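Local coordinates for phosphoribosylformylglycinamidine synthase 2 (Thermus thermophilus, PDB 3VIU), which belongs to the PurM-like AIR synthase family, carries two copies of its paired domains, and binds adenosine-5'-diphosphate and magnesium, at residues Ala469-Ser474 with Ala618-Glu623. Residues are numbered along the deposited sequence; the frame is centred on the assembly and turned at random.
Sequences ACRNVS and AHDVAE. With MG (magnesium ion), chain D.
Asn472 and Asp620 meet through a magnesium ion. The metal lies 2.6 Å from Asn472 OD1 and 2.5 Å from Asp620 OD1. As fellow ligands these two oxygens stand 3.1 Å apart, with the amide and carboxylate planes nearly perpendicular. Asp430 contributes the third protein oxygen, and water 1 and water 2 also bind the ion. Both waters are tied back to Asp620: water 1 donates to OD2 at 2.6 Å, water 2 to the backbone O. The aspartate thus holds the metal directly with one oxygen and steadies its water shell with two others. On the asparagine side, ND2 is hydrogen-bonded to Asp448, which fixes the rotation of the amide and keeps OD1 turned to the ion.

The site bridges two domains of the second PurM-like half of the chain: helix 458-475 belongs to the N-terminal-type domain and packs on its strand 538-548, whereas strand 618-620 is an outermost strand of the mixed sheet in the C-terminal-type domain.

Charge pairing supplies the other link. Arg471 NH2 donates to Asp620 OD2 at 3.0 Å in a nearly straight salt bridge (165°), the oxygen sitting at the guanidinium edge and in its plane. With CG anti to the backbone N (chi1 -169°) and chi2 extended as well, the arginine chain runs out toward the strand and lays CD 3.4 Å from Asp620 CB. The bend at chi3 then turns the guanidinium so that NH2 meets OD2. NH1 pairs with Glu599, so the guanidinium is shared between two carboxylates.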
loop_
_atom_site.group_PDB
_atom_site.type_symbol
_atom_site.label_atom_id
_atom_site.label_comp_id
_atom_site.label_asym_id
_atom_site.label_seq_id
_atom_site.Cartn_x
_atom_site.Cartn_y
_atom_site.Cartn_z
ATOM N N ALA A 469 7.456 -1.455 8.287
ATOM C CA ALA A 469 7.646 -0.685 7.065
ATOM C C ALA A 469 8.721 0.390 7.272
ATOM O O ALA A 469 9.609 0.564 6.434
ATOM C CB ALA A 469 6.330 -0.049 6.636
ATOM N N CYS A 470 8.650 1.104 8.388
ATOM C CA CYS A 470 9.642 2.132 8.671
ATOM C C CYS A 470 11.023 1.514 8.891
ATOM O O CYS A 470 12.033 2.093 8.493
ATOM C CB CYS A 470 9.239 2.936 9.900
ATOM S SG CYS A 470 7.826 3.993 9.624
ATOM N N ARG A 471 11.057 0.337 9.520
ATOM C CA ARG A 471 12.313 -0.346 9.784
ATOM C C ARG A 471 12.967 -0.751 8.467
ATOM O O ARG A 471 14.176 -0.594 8.288
ATOM C CB ARG A 471 12.081 -1.595 10.649
ATOM C CG ARG A 471 13.370 -2.229 11.190
ATOM C CD ARG A 471 13.096 -3.534 11.907
ATOM N NE ARG A 471 12.006 -3.393 12.869
ATOM C CZ ARG A 471 10.892 -4.121 12.852
ATOM N NH1 ARG A 471 9.964 -3.911 13.769
ATOM N NH2 ARG A 471 10.707 -5.057 11.924
ATOM N N ASN A 472 12.159 -1.262 7.543
ATOM C CA ASN A 472 12.672 -1.693 6.250
ATOM C C ASN A 472 13.305 -0.574 5.444
ATOM O O ASN A 472 14.300 -0.795 4.743
ATOM C CB ASN A 472 11.571 -2.359 5.439
ATOM C CG ASN A 472 11.281 -3.761 5.918
ATOM O OD1 ASN A 472 12.203 -4.553 6.110
ATOM N ND2 ASN A 472 10.002 -4.079 6.114
ATOM N N VAL A 473 12.732 0.622 5.543
ATOM C CA VAL A 473 13.261 1.779 4.835
ATOM C C VAL A 473 14.522 2.253 5.552
ATOM O O VAL A 473 15.511 2.600 4.917
ATOM C CB VAL A 473 12.219 2.914 4.784
ATOM C CG1 VAL A 473 12.888 4.238 4.448
ATOM C CG2 VAL A 473 11.164 2.584 3.747
ATOM N N SER A 474 14.488 2.249 6.879
ATOM C CA SER A 474 15.637 2.667 7.675
ATOM C C SER A 474 16.817 1.749 7.426
ATOM O O SER A 474 17.965 2.180 7.423
ATOM C CB SER A 474 15.297 2.623 9.168
ATOM O OG SER A 474 14.257 3.527 9.462
ATOM N N ALA A 618 22.729 -4.506 5.732
ATOM C CA ALA A 618 21.842 -4.657 6.877
ATOM C C ALA A 618 20.573 -5.406 6.482
ATOM O O ALA A 618 20.181 -5.430 5.319
ATOM C CB ALA A 618 21.484 -3.279 7.443
ATOM N N HIS A 619 19.922 -6.005 7.468
ATOM C CA HIS A 619 18.712 -6.769 7.209
ATOM C C HIS A 619 18.011 -6.903 8.547
ATOM O O HIS A 619 18.647 -7.280 9.527
ATOM C CB HIS A 619 19.105 -8.150 6.678
ATOM C CG HIS A 619 17.948 -8.977 6.223
ATOM N ND1 HIS A 619 17.843 -10.325 6.503
ATOM C CD2 HIS A 619 16.844 -8.650 5.512
ATOM C CE1 HIS A 619 16.718 -10.790 5.988
ATOM N NE2 HIS A 619 16.094 -9.794 5.381
ATOM N N ASP A 620 16.721 -6.588 8.617
ATOM C CA ASP A 620 16.053 -6.723 9.904
ATOM C C ASP A 620 15.577 -8.153 10.106
ATOM O O ASP A 620 15.413 -8.904 9.142
ATOM C CB ASP A 620 14.897 -5.723 10.046
ATOM C CG ASP A 620 13.703 -6.062 9.188
ATOM O OD1 ASP A 620 13.892 -6.361 7.989
ATOM O OD2 ASP A 620 12.572 -6.006 9.718
ATOM N N VAL A 621 15.403 -8.532 11.369
ATOM C CA VAL A 621 14.964 -9.870 11.725
ATOM C C VAL A 621 13.452 -9.868 11.939
ATOM O O VAL A 621 12.959 -9.345 12.937
ATOM C CB VAL A 621 15.663 -10.347 13.016
ATOM C CG1 VAL A 621 15.272 -11.791 13.314
ATOM C CG2 VAL A 621 17.177 -10.218 12.871
ATOM N N ALA A 622 12.719 -10.458 11.001
ATOM C CA ALA A 622 11.272 -10.488 11.099
ATOM C C ALA A 622 10.737 -11.896 11.228
ATOM O O ALA A 622 11.251 -12.690 12.013
ATOM C CB ALA A 622 10.653 -9.792 9.895
ATOM N N GLU A 623 9.703 -12.216 10.457
ATOM C CA GLU A 623 9.108 -13.541 10.548
ATOM C C GLU A 623 10.124 -14.645 10.290
ATOM O O GLU A 623 10.976 -14.519 9.410
ATOM C CB GLU A 623 7.905 -13.670 9.604
ATOM C CG GLU A 623 7.892 -12.724 8.397
ATOM C CD GLU A 623 7.426 -11.308 8.722
ATOM O OE1 GLU A 623 6.348 -11.156 9.344
ATOM O OE2 GLU A 623 8.132 -10.346 8.337
HETATM MG MG MG D . 12.591 -7.107 6.007
HETATM O O HOH W 1 11.014 -7.037 7.919
HETATM O O HOH W 2 13.534 -9.191 7.112
#